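Local coordinates for protein PP1b (Porcine reproductive and respiratory syndrome virus, PDB 6JDR) that probably uses ATP hydrolysis to unwind RNA and DNA duplexes with 5' to 3' polarity, as the zinc-binding helicase part of a viral replicase polyprotein, at residues L178-A183 with P207-L212; W158-V163 with R182-C187; D332-A337 with A357-T362; V311-V316 with V394-Q399. The protein carries 1 engineered substitution. All blocks are in the same frame, centred on the assembly; numbering follows the deposited sequence.

Contact 1: residues L178-A183 with P207-L212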
loop_
_atom_site.group_PDB
_atom_site.type_symbol
_atom_site.label_atom_id
_atom_site.label_comp_id
_atom_site.label_asym_id
_atom_site.label_seq_id
_atom_site.Cartn_x
_atom_site.Cartn_y
_atom_site.Cartn_z
ATOM N N LEU A 178 15.690 6.003 -5.215
ATOM C CA LEU A 178 16.912 5.937 -4.407
ATOM C C LEU A 178 16.600 5.962 -2.912
ATOM O O LEU A 178 17.191 5.208 -2.136
ATOM C CB LEU A 178 17.865 7.086 -4.764
ATOM C CG LEU A 178 19.240 7.116 -4.077
ATOM C CD1 LEU A 178 20.007 5.818 -4.291
ATOM C CD2 LEU A 178 20.053 8.302 -4.582
ATOM N N ASP A 179 15.676 6.832 -2.516
ATOM C CA ASP A 179 15.232 6.903 -1.127
ATOM C C ASP A 179 14.695 5.550 -0.666
ATOM O O ASP A 179 15.045 5.070 0.413
ATOM C CB ASP A 179 14.144 7.972 -0.961
ATOM C CG ASP A 179 14.661 9.386 -1.180
ATOM O OD1 ASP A 179 15.895 9.597 -1.171
ATOM O OD2 ASP A 179 13.820 10.293 -1.359
ATOM N N MET A 180 13.856 4.937 -1.498
ATOM C CA MET A 180 13.244 3.651 -1.174
ATOM C C MET A 180 14.296 2.552 -1.059
ATOM O O MET A 180 14.245 1.741 -0.136
ATOM C CB MET A 180 12.206 3.271 -2.237
ATOM C CG MET A 180 11.352 2.055 -1.902
ATOM S SD MET A 180 10.080 2.377 -0.661
ATOM C CE MET A 180 10.896 1.854 0.844
ATOM N N ILE A 181 15.241 2.526 -1.995
ATOM C CA ILE A 181 16.314 1.525 -1.992
ATOM C C ILE A 181 17.154 1.602 -0.713
ATOM O O ILE A 181 17.532 0.573 -0.158
ATOM C CB ILE A 181 17.222 1.659 -3.242
ATOM C CG1 ILE A 181 16.475 1.176 -4.488
ATOM C CG2 ILE A 181 18.507 0.848 -3.087
ATOM C CD1 ILE A 181 17.088 1.642 -5.790
ATOM N N ARG A 182 17.435 2.819 -0.254
ATOM C CA ARG A 182 18.192 3.022 0.979
ATOM C C ARG A 182 17.405 2.597 2.219
ATOM O O ARG A 182 17.981 2.066 3.165
ATOM C CB ARG A 182 18.618 4.491 1.111
ATOM C CG ARG A 182 19.722 4.902 0.147
ATOM C CD ARG A 182 19.829 6.415 0.037
ATOM N NE ARG A 182 20.957 6.838 -0.793
ATOM C CZ ARG A 182 21.196 8.097 -1.158
ATOM N NH1 ARG A 182 20.386 9.080 -0.775
ATOM N NH2 ARG A 182 22.253 8.378 -1.913
ATOM N N ALA A 183 16.095 2.839 2.213
ATOM C CA ALA A 183 15.234 2.484 3.343
ATOM C C ALA A 183 15.039 0.975 3.465
ATOM O O ALA A 183 14.904 0.452 4.569
ATOM C CB ALA A 183 13.887 3.179 3.223
ATOM N N PRO A 207 12.532 -7.319 -2.104
ATOM C CA PRO A 207 11.486 -6.749 -2.952
ATOM C C PRO A 207 12.064 -5.963 -4.123
ATOM O O PRO A 207 13.131 -5.368 -3.993
ATOM C CB PRO A 207 10.735 -5.806 -2.004
ATOM C CG PRO A 207 11.697 -5.494 -0.913
ATOM C CD PRO A 207 12.568 -6.702 -0.765
ATOM N N TRP A 208 11.371 -5.971 -5.256
ATOM C CA TRP A 208 11.776 -5.165 -6.402
ATOM C C TRP A 208 11.421 -3.696 -6.174
ATOM O O TRP A 208 10.374 -3.386 -5.606
ATOM C CB TRP A 208 11.102 -5.660 -7.679
ATOM C CG TRP A 208 11.783 -6.828 -8.309
ATOM C CD1 TRP A 208 11.568 -8.147 -8.036
ATOM C CD2 TRP A 208 12.787 -6.786 -9.330
ATOM N NE1 TRP A 208 12.380 -8.932 -8.823
ATOM C CE2 TRP A 208 13.138 -8.121 -9.627
ATOM C CE3 TRP A 208 13.427 -5.748 -10.023
ATOM C CZ2 TRP A 208 14.100 -8.449 -10.587
ATOM C CZ3 TRP A 208 14.384 -6.074 -10.979
ATOM C CH2 TRP A 208 14.711 -7.415 -11.251
ATOM N N VAL A 209 12.307 -2.802 -6.606
ATOM C CA VAL A 209 12.019 -1.369 -6.648
ATOM C C VAL A 209 12.061 -0.937 -8.110
ATOM O O VAL A 209 13.125 -0.936 -8.735
ATOM C CB VAL A 209 13.022 -0.546 -5.826
ATOM C CG1 VAL A 209 12.580 0.910 -5.759
ATOM C CG2 VAL A 209 13.154 -1.123 -4.423
ATOM N N ARG A 210 10.892 -0.588 -8.646
ATOM C CA ARG A 210 10.730 -0.315 -10.067
ATOM C C ARG A 210 10.295 1.129 -10.280
ATOM O O ARG A 210 9.430 1.637 -9.565
ATOM C CB ARG A 210 9.700 -1.269 -10.678
ATOM C CG ARG A 210 10.093 -2.741 -10.627
ATOM C CD ARG A 210 11.016 -3.133 -11.773
ATOM N NE ARG A 210 10.314 -3.206 -13.056
ATOM C CZ ARG A 210 10.895 -3.513 -14.213
ATOM N N ILE A 211 10.914 1.786 -11.258
ATOM C CA ILE A 211 10.523 3.132 -11.651
ATOM C C ILE A 211 9.141 3.038 -12.294
ATOM O O ILE A 211 8.893 2.151 -13.110
ATOM C CB ILE A 211 11.564 3.780 -12.602
ATOM C CG1 ILE A 211 11.325 5.286 -12.740
ATOM C CG2 ILE A 211 11.566 3.121 -13.978
ATOM C CD1 ILE A 211 11.772 6.089 -11.538
ATOM N N LEU A 212 8.242 3.941 -11.906
ATOM C CA LEU A 212 6.839 3.868 -12.321
ATOM C C LEU A 212 6.656 3.896 -13.843
ATOM O O LEU A 212 5.851 3.133 -14.383
ATOM C CB LEU A 212 6.034 4.992 -11.660
ATOM C CG LEU A 212 4.538 5.082 -11.975
ATOM C CD1 LEU A 212 3.812 3.793 -11.634
ATOM C CD2 LEU A 212 3.910 6.251 -11.236
#
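Val209 of strand 208-211 packs against Ile181 and Met180 of helix 174-184. Val209 CB starts the contact, 4.1 Å from Ile181 CG1. From there the side chain forks. CG1 lies anti to the backbone N (chi1 -173°) and reaches both helix residues, with Met180 CG 4.2 Å from Val209 CG1. The other branch, CG2, comes within 4.0 Å of Ile181 CG1. One methylene of the isoleucine is therefore covered by CB and both methyls of the valine. The Ile181 and Val209 side chains run at a slant to each other. Ile181 meets the strand through its longer branch, because CG1 bends back beside its own backbone N (chi1 -72°). Met180 sets out toward the strand but touches it with CG, and its sulfur end turns away. Met177 and Leu184 of the same helix also touch Val209. The two elements belong to a beta-alpha-beta unit that begins with strand 168-171, and strand 208-211 is an outermost strand of its parallel sheet. The side chain of Met180 is also about 6 Å from a bound zinc ion. All three contact residues are buried and no hydrogen bond crosses, so the hold of helix on strand here is hydrophobic and set by shape.

Contact 2: residues W158-V163 with R182-C187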
loop_
_atom_site.group_PDB
_atom_site.type_symbol
_atom_site.label_atom_id
_atom_site.label_comp_id
_atom_site.label_asym_id
_atom_site.label_seq_id
_atom_site.Cartn_x
_atom_site.Cartn_y
_atom_site.Cartn_z
ATOM N N TRP A 158 5.832 1.649 8.404
ATOM C CA TRP A 158 4.686 0.789 8.100
ATOM C C TRP A 158 4.986 -0.090 6.892
ATOM O O TRP A 158 4.694 -1.286 6.896
ATOM C CB TRP A 158 3.434 1.628 7.808
ATOM C CG TRP A 158 2.187 0.807 7.566
ATOM C CD1 TRP A 158 1.249 0.447 8.495
ATOM C CD2 TRP A 158 1.744 0.250 6.318
ATOM N NE1 TRP A 158 0.254 -0.296 7.905
ATOM C CE2 TRP A 158 0.534 -0.434 6.571
ATOM C CE3 TRP A 158 2.254 0.261 5.014
ATOM C CZ2 TRP A 158 -0.175 -1.100 5.567
ATOM C CZ3 TRP A 158 1.549 -0.403 4.016
ATOM C CH2 TRP A 158 0.347 -1.074 4.298
ATOM N N LEU A 159 5.564 0.522 5.861
ATOM C CA LEU A 159 5.876 -0.169 4.613
ATOM C C LEU A 159 6.931 -1.258 4.795
ATOM O O LEU A 159 6.859 -2.305 4.150
ATOM C CB LEU A 159 6.348 0.840 3.560
ATOM C CG LEU A 159 6.761 0.289 2.193
ATOM C CD1 LEU A 159 5.615 -0.474 1.546
ATOM C CD2 LEU A 159 7.236 1.422 1.297
ATOM N N LEU A 160 7.907 -1.008 5.667
ATOM C CA LEU A 160 8.999 -1.957 5.898
ATOM C C LEU A 160 8.518 -3.228 6.609
ATOM O O LEU A 160 9.025 -4.321 6.347
ATOM C CB LEU A 160 10.124 -1.291 6.696
ATOM C CG LEU A 160 10.807 -0.100 6.012
ATOM C CD1 LEU A 160 11.666 0.676 7.000
ATOM C CD2 LEU A 160 11.638 -0.554 4.822
ATOM N N GLN A 161 7.537 -3.080 7.498
ATOM C CA GLN A 161 6.936 -4.223 8.189
ATOM C C GLN A 161 6.008 -5.031 7.276
ATOM O O GLN A 161 5.781 -6.222 7.509
ATOM C CB GLN A 161 6.157 -3.752 9.424
ATOM C CG GLN A 161 7.014 -3.095 10.497
ATOM C CD GLN A 161 6.183 -2.500 11.622
ATOM O OE1 GLN A 161 5.387 -3.199 12.254
ATOM N NE2 GLN A 161 6.364 -1.205 11.882
ATOM N N GLN A 162 5.473 -4.378 6.244
ATOM C CA GLN A 162 4.516 -4.998 5.320
ATOM C C GLN A 162 5.176 -5.656 4.109
ATOM O O GLN A 162 4.649 -6.629 3.573
ATOM C CB GLN A 162 3.510 -3.950 4.834
ATOM C CG GLN A 162 2.572 -3.442 5.920
ATOM C CD GLN A 162 1.413 -4.383 6.204
ATOM O OE1 GLN A 162 1.192 -5.358 5.482
ATOM N NE2 GLN A 162 0.663 -4.092 7.264
ATOM N N VAL A 163 6.313 -5.119 3.672
ATOM C CA VAL A 163 6.956 -5.577 2.438
ATOM C C VAL A 163 7.601 -6.960 2.592
ATOM O O VAL A 163 8.066 -7.320 3.673
ATOM C CB VAL A 163 8.003 -4.551 1.933
ATOM C CG1 VAL A 163 9.249 -4.547 2.813
ATOM C CG2 VAL A 163 8.369 -4.821 0.480
ATOM N N ARG A 182 17.435 2.819 -0.254
ATOM C CA ARG A 182 18.192 3.022 0.979
ATOM C C ARG A 182 17.405 2.597 2.219
ATOM O O ARG A 182 17.981 2.066 3.165
ATOM C CB ARG A 182 18.618 4.491 1.111
ATOM C CG ARG A 182 19.722 4.902 0.147
ATOM C CD ARG A 182 19.829 6.415 0.037
ATOM N NE ARG A 182 20.957 6.838 -0.793
ATOM C CZ ARG A 182 21.196 8.097 -1.158
ATOM N NH1 ARG A 182 20.386 9.080 -0.775
ATOM N NH2 ARG A 182 22.253 8.378 -1.913
ATOM N N ALA A 183 16.095 2.839 2.213
ATOM C CA ALA A 183 15.234 2.484 3.343
ATOM C C ALA A 183 15.039 0.975 3.465
ATOM O O ALA A 183 14.904 0.452 4.569
ATOM C CB ALA A 183 13.887 3.179 3.223
ATOM N N LEU A 184 15.019 0.279 2.334
ATOM C CA LEU A 184 14.877 -1.175 2.330
ATOM C C LEU A 184 16.174 -1.871 2.722
ATOM O O LEU A 184 16.146 -2.908 3.385
ATOM C CB LEU A 184 14.432 -1.672 0.952
ATOM C CG LEU A 184 13.028 -1.260 0.503
ATOM C CD1 LEU A 184 12.854 -1.518 -0.985
ATOM C CD2 LEU A 184 11.960 -1.993 1.299
ATOM N N GLY A 185 17.305 -1.313 2.300
ATOM C CA GLY A 185 18.607 -1.928 2.546
ATOM C C GLY A 185 18.936 -2.986 1.509
ATOM O O GLY A 185 19.905 -2.843 0.763
ATOM N N THR A 186 18.130 -4.046 1.465
ATOM C CA THR A 186 18.330 -5.151 0.526
ATOM C C THR A 186 17.117 -5.284 -0.402
ATOM O O THR A 186 15.999 -5.524 0.059
ATOM C CB THR A 186 18.546 -6.485 1.280
ATOM O OG1 THR A 186 19.329 -6.258 2.461
ATOM C CG2 THR A 186 19.253 -7.508 0.397
ATOM N N CYS A 187 17.348 -5.126 -1.706
ATOM C CA CYS A 187 16.276 -5.180 -2.706
ATOM C C CYS A 187 16.837 -5.378 -4.113
ATOM O O CYS A 187 18.031 -5.184 -4.340
ATOM C CB CYS A 187 15.452 -3.895 -2.659
ATOM S SG CYS A 187 16.427 -2.379 -2.772
#
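The ends of helices 155-162 and 174-184 come together at Leu160 and Leu184, whose CA atoms are 6.9 Å apart. Leu184 is the last helical residue of its segment, and Gly185 then breaks the helix with a positive phi of 84°. Val163 is likewise the first residue to leave the other helix. Leu184 CD2 is the shared point of the side-chain contact. Leu160 CD2 approaches it to 3.8 Å, and Val163 CG1 lies 4.0 Å from the same Leu184 CD2. The valine reaches it with the branch held between its backbone N and carbonyl carbon (chi1 73°). Leu160 CD2 also rests against the backbone, 3.4 Å from Ala183 O. Val163 and Leu184 both extend to Pro207 and to Ile169, so the contact rests on strand 168-171 and on the loop residue just before edge strand 208-211. Helix 155-162 follows a glycine-rich loop that fits a Walker A P-loop, as expected of a superfamily 1 helicase. Ala183 touches residues of that probable motif. No hydrogen bond links the segments. Methyl groups do the joining, one of them against a carbonyl oxygen, and this implies contact by van der Waals fit without directional bonds.

Contact 3: residues D332-A337 with A357-T362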
loop_
_atom_site.group_PDB
_atom_site.type_symbol
_atom_site.label_atom_id
_atom_site.label_comp_id
_atom_site.label_asym_id
_atom_site.label_seq_id
_atom_site.Cartn_x
_atom_site.Cartn_y
_atom_site.Cartn_z
ATOM N N ASP A 332 -12.725 -0.215 36.233
ATOM C CA ASP A 332 -13.519 1.010 36.083
ATOM C C ASP A 332 -12.845 2.228 36.717
ATOM O O ASP A 332 -12.943 3.337 36.191
ATOM C CB ASP A 332 -14.915 0.827 36.682
ATOM C CG ASP A 332 -15.746 -0.194 35.925
ATOM O OD1 ASP A 332 -15.156 -1.110 35.309
ATOM O OD2 ASP A 332 -16.992 -0.082 35.948
ATOM N N SER A 333 -12.167 2.018 37.844
ATOM C CA SER A 333 -11.463 3.095 38.544
ATOM C C SER A 333 -10.148 3.483 37.873
ATOM O O SER A 333 -9.602 4.549 38.156
ATOM C CB SER A 333 -11.184 2.693 39.994
ATOM O OG SER A 333 -12.392 2.426 40.684
ATOM N N SER A 334 -9.640 2.619 36.998
ATOM C CA SER A 334 -8.367 2.852 36.312
ATOM C C SER A 334 -8.489 3.700 35.039
ATOM O O SER A 334 -7.482 3.973 34.383
ATOM C CB SER A 334 -7.724 1.510 35.953
ATOM O OG SER A 334 -8.526 0.794 35.028
ATOM N N GLN A 335 -9.710 4.108 34.691
ATOM C CA GLN A 335 -9.950 4.866 33.461
ATOM C C GLN A 335 -9.285 6.242 33.520
ATOM O O GLN A 335 -9.459 6.987 34.488
ATOM C CB GLN A 335 -11.450 5.020 33.202
ATOM C CG GLN A 335 -12.162 3.708 32.908
ATOM C CD GLN A 335 -13.663 3.867 32.757
ATOM O OE1 GLN A 335 -14.152 4.934 32.392
ATOM N NE2 GLN A 335 -14.401 2.797 33.033
ATOM N N GLY A 336 -8.530 6.567 32.474
ATOM C CA GLY A 336 -7.774 7.813 32.415
ATOM C C GLY A 336 -6.515 7.804 33.267
ATOM O O GLY A 336 -6.009 8.867 33.634
ATOM N N ALA A 337 -6.013 6.611 33.587
ATOM C CA ALA A 337 -4.771 6.458 34.343
ATOM C C ALA A 337 -3.775 5.631 33.539
ATOM O O ALA A 337 -4.171 4.769 32.755
ATOM C CB ALA A 337 -5.048 5.801 35.686
ATOM N N ALA A 357 -12.050 -5.190 29.410
ATOM C CA ALA A 357 -10.796 -5.761 28.925
ATOM C C ALA A 357 -9.999 -4.742 28.120
ATOM O O ALA A 357 -8.778 -4.692 28.220
ATOM C CB ALA A 357 -11.061 -7.007 28.093
ATOM N N LEU A 358 -10.691 -3.927 27.331
ATOM C CA LEU A 358 -10.039 -2.877 26.558
ATOM C C LEU A 358 -9.362 -1.864 27.476
ATOM O O LEU A 358 -8.252 -1.415 27.196
ATOM C CB LEU A 358 -11.046 -2.167 25.647
ATOM C CG LEU A 358 -10.513 -0.989 24.821
ATOM C CD1 LEU A 358 -9.276 -1.381 24.019
ATOM C CD2 LEU A 358 -11.600 -0.452 23.901
ATOM N N VAL A 359 -10.030 -1.507 28.568
ATOM C CA VAL A 359 -9.462 -0.558 29.521
ATOM C C VAL A 359 -8.253 -1.178 30.214
ATOM O O VAL A 359 -7.225 -0.528 30.352
ATOM C CB VAL A 359 -10.494 -0.094 30.568
ATOM C CG1 VAL A 359 -9.834 0.781 31.625
ATOM C CG2 VAL A 359 -11.624 0.672 29.898
ATOM N N ALA A 360 -8.376 -2.438 30.618
ATOM C CA ALA A 360 -7.317 -3.132 31.362
ATOM C C ALA A 360 -6.030 -3.319 30.558
ATOM O O ALA A 360 -4.930 -3.167 31.092
ATOM C CB ALA A 360 -7.820 -4.481 31.854
ATOM N N ILE A 361 -6.174 -3.653 29.279
ATOM C CA ILE A 361 -5.029 -3.893 28.404
ATOM C C ILE A 361 -4.301 -2.596 28.038
ATOM O O ILE A 361 -3.097 -2.612 27.772
ATOM C CB ILE A 361 -5.476 -4.630 27.121
ATOM C CG1 ILE A 361 -6.018 -6.025 27.467
ATOM C CG2 ILE A 361 -4.339 -4.735 26.111
ATOM C CD1 ILE A 361 -5.065 -6.895 28.255
ATOM N N THR A 362 -5.018 -1.476 28.044
ATOM C CA THR A 362 -4.463 -0.205 27.582
ATOM C C THR A 362 -3.982 0.735 28.702
ATOM O O THR A 362 -3.759 1.920 28.456
ATOM C CB THR A 362 -5.492 0.543 26.715
ATOM O OG1 THR A 362 -6.689 0.755 27.472
ATOM C CG2 THR A 362 -5.813 -0.253 25.457
#
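Val359 CG1 is the meeting point: it lies 3.6 Å from Ser334 OG and 4.0 Å from Gln335 CG. This methyl stands anti to the valine backbone N (chi1 174°), which turns it from helix 354-361 to the loop. Gln335 passes at about a right angle to the valine. It touches with its CG methylene, and the chain beyond stays extended. Ser334 OG merely packs against the methyl; its hydrogen bond goes to Ile331 O. Val359 touches Ile331 as well. The next shell shapes the loop. A type I turn runs from Asp332 to Gln335, and a type II turn follows from Ser334 to Ala337. The second turn is closed by Ala337 N and Ser334 O at 3.1 Å, with Gly336 at positive phi. Asp332 makes a salt bridge to Arg356 on the helix. At the helix end Thr362 OG1 donates to Leu358 O at 2.7 Å. The loop sequence from Asp332 to Gly336 resembles motif V of superfamily 1 helicases, and the run from the helix into Thr362 and Arg363 resembles motif VI. The contact therefore lies where these two probable motifs meet. Its inner touch is apolar on the helix side and no hydrogen bond crosses between the segments; the tie with charge is the neighbouring Asp332-Arg356 salt bridge.

Contact 4: residues V311-V316 with V394-Q399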
loop_
_atom_site.group_PDB
_atom_site.type_symbol
_atom_site.label_atom_id
_atom_site.label_comp_id
_atom_site.label_asym_id
_atom_site.label_seq_id
_atom_site.Cartn_x
_atom_site.Cartn_y
_atom_site.Cartn_z
ATOM N N VAL A 311 -0.124 -12.488 41.389
ATOM C CA VAL A 311 1.101 -11.697 41.483
ATOM C C VAL A 311 0.787 -10.216 41.717
ATOM O O VAL A 311 -0.313 -9.754 41.406
ATOM C CB VAL A 311 1.964 -11.888 40.216
ATOM C CG1 VAL A 311 1.317 -11.232 39.001
ATOM C CG2 VAL A 311 3.374 -11.363 40.432
ATOM N N ARG A 312 1.751 -9.487 42.278
ATOM C CA ARG A 312 1.565 -8.086 42.655
ATOM C C ARG A 312 2.577 -7.164 41.965
ATOM O O ARG A 312 3.255 -6.372 42.625
ATOM C CB ARG A 312 1.696 -7.937 44.175
ATOM C CG ARG A 312 0.723 -8.778 44.988
ATOM C CD ARG A 312 -0.684 -8.199 44.972
ATOM N NE ARG A 312 -1.524 -8.794 46.012
ATOM C CZ ARG A 312 -1.481 -8.478 47.308
ATOM N NH1 ARG A 312 -0.632 -7.557 47.762
ATOM N NH2 ARG A 312 -2.295 -9.093 48.161
ATOM N N TYR A 313 2.675 -7.258 40.641
ATOM C CA TYR A 313 3.586 -6.403 39.879
ATOM C C TYR A 313 2.874 -5.156 39.361
ATOM O O TYR A 313 1.860 -5.255 38.671
ATOM C CB TYR A 313 4.202 -7.171 38.708
ATOM C CG TYR A 313 5.116 -8.319 39.099
ATOM C CD1 TYR A 313 5.960 -8.233 40.208
ATOM C CD2 TYR A 313 5.164 -9.480 38.333
ATOM C CE1 TYR A 313 6.801 -9.278 40.552
ATOM C CE2 TYR A 313 6.007 -10.527 38.670
ATOM C CZ TYR A 313 6.821 -10.422 39.782
ATOM O OH TYR A 313 7.658 -11.459 40.121
ATOM N N GLY A 314 3.416 -3.986 39.695
ATOM C CA GLY A 314 2.832 -2.711 39.283
ATOM C C GLY A 314 1.475 -2.491 39.920
ATOM O O GLY A 314 1.218 -2.979 41.017
ATOM N N GLN A 315 0.605 -1.759 39.230
ATOM C CA GLN A 315 -0.763 -1.561 39.694
ATOM C C GLN A 315 -1.597 -2.796 39.376
ATOM O O GLN A 315 -1.632 -3.242 38.230
ATOM C CB GLN A 315 -1.385 -0.329 39.029
ATOM C CG GLN A 315 -2.828 -0.051 39.435
ATOM C CD GLN A 315 -2.985 0.150 40.931
ATOM O OE1 GLN A 315 -2.454 1.106 41.494
ATOM N NE2 GLN A 315 -3.715 -0.751 41.585
ATOM N N VAL A 316 -2.264 -3.345 40.388
ATOM C CA VAL A 316 -3.150 -4.490 40.193
ATOM C C VAL A 316 -4.536 -4.007 39.777
ATOM O O VAL A 316 -5.080 -3.068 40.367
ATOM C CB VAL A 316 -3.266 -5.351 41.468
ATOM C CG1 VAL A 316 -4.276 -6.477 41.275
ATOM C CG2 VAL A 316 -1.904 -5.913 41.852
ATOM N N VAL A 394 9.902 -1.845 39.305
ATOM C CA VAL A 394 8.711 -1.227 39.887
ATOM C C VAL A 394 8.683 -1.395 41.407
ATOM O O VAL A 394 9.311 -2.306 41.952
ATOM C CB VAL A 394 7.423 -1.834 39.301
ATOM N N HIS A 395 7.955 -0.509 42.082
ATOM C CA HIS A 395 7.785 -0.580 43.534
ATOM C C HIS A 395 6.764 -1.652 43.914
ATOM O O HIS A 395 5.963 -2.083 43.083
ATOM C CB HIS A 395 7.326 0.771 44.094
ATOM C CG HIS A 395 8.334 1.868 43.937
ATOM N ND1 HIS A 395 9.490 1.929 44.684
ATOM C CD2 HIS A 395 8.350 2.955 43.129
ATOM C CE1 HIS A 395 10.179 3.001 44.338
ATOM N NE2 HIS A 395 9.510 3.641 43.397
ATOM N N ARG A 396 6.803 -2.074 45.177
ATOM C CA ARG A 396 5.805 -2.994 45.725
ATOM C C ARG A 396 5.581 -2.700 47.206
ATOM O O ARG A 396 6.223 -3.292 48.079
ATOM C CB ARG A 396 6.221 -4.455 45.513
ATOM C CG ARG A 396 5.192 -5.458 46.019
ATOM C CD ARG A 396 5.298 -6.803 45.316
ATOM N NE ARG A 396 6.561 -7.488 45.589
ATOM C CZ ARG A 396 6.890 -8.689 45.112
ATOM N NH1 ARG A 396 6.053 -9.363 44.329
ATOM N NH2 ARG A 396 8.068 -9.221 45.419
ATOM N N ASP A 397 4.666 -1.767 47.467
ATOM C CA ASP A 397 4.305 -1.353 48.822
ATOM C C ASP A 397 5.522 -0.788 49.565
ATOM O O ASP A 397 5.992 -1.359 50.553
ATOM C CB ASP A 397 3.654 -2.520 49.585
ATOM C CG ASP A 397 2.620 -2.055 50.597
ATOM O OD1 ASP A 397 2.884 -1.068 51.319
ATOM O OD2 ASP A 397 1.538 -2.677 50.669
ATOM N N GLU A 398 6.022 0.341 49.061
ATOM C CA GLU A 398 7.183 1.035 49.629
ATOM C C GLU A 398 8.431 0.148 49.641
ATOM O O GLU A 398 9.119 0.038 50.657
ATOM C CB GLU A 398 6.875 1.553 51.045
ATOM C CG GLU A 398 5.555 2.303 51.184
ATOM C CD GLU A 398 5.454 3.526 50.288
ATOM O OE1 GLU A 398 6.501 4.106 49.928
ATOM O OE2 GLU A 398 4.316 3.915 49.949
ATOM N N GLN A 399 8.715 -0.475 48.501
ATOM C CA GLN A 399 9.864 -1.367 48.370
ATOM C C GLN A 399 10.177 -1.619 46.899
ATOM O O GLN A 399 9.361 -2.196 46.181
ATOM C CB GLN A 399 9.585 -2.696 49.074
#
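Arg396 reaches Arg312 and Tyr313 by starting straight and then bending. Its CG lies anti to the backbone N (chi1 -178°), and chi2 is nearly extended. Together they bring the CD methylene alongside the backbone of Arg312, with Arg396 CD 3.4 Å from Arg312 O. The same Arg396 CD lies 3.9 Å from Arg312 CB. The bend at chi3 (65°) then turns the guanidinium to the tyrosine, and Arg396 NH1 comes to 3.9 Å from Tyr313 CE1. The planes of the guanidinium and the ring are 23° apart, and the groups meet obliquely. The charge of Arg396 is answered by a salt bridge from NH2 to Glu409. The other carboxylate oxygen of Glu409 takes part in a weak hydrogen bond with Tyr313 OH, so one acid serves both groups. Arg312 touches with its CB and backbone O; its chain then bends at chi2 and leads away, and its guanidinium pairs with Glu325 and Asp326. Tyr313 also meets the ring of Phe369. Within 394-399, Arg396 N donates to Gln399 O at 2.8 Å, where the chain turns back through Asp397 and Glu398, both at positive phi. The arrangement is that of a beta hairpin, strands 392-395 and 400-403, whose turn end lies on the loop entering strand 315-318. That strand belongs to the five-stranded parallel sheet, consistent with the second RecA-like domain of a superfamily 1 helicase.

In the fold
Contacts 1 and 2 form one neighbourhood, with centres 9 Å apart. They share Arg182 and Ala183 of helix 174-184 and touch directly, as where Val209 CG2 lies 3.5 Å from Leu184 CD1 and Met180 SD 3.6 Å from Leu159 CD2. Both belong to the seven-stranded parallel sheet region that holds the probable P-loop. A bound zinc ion is about 6 Å from the Met180 side chain and about 7 Å from that of Ala183. Contacts 3 and 4 lie around the five-stranded parallel sheet, away from the annotated sites. Their centres are 17 Å apart and their nearest atoms about 6 Å. Between the two regions, contacts 2 and 3 come nearest, at about 17 Å between nearest atoms.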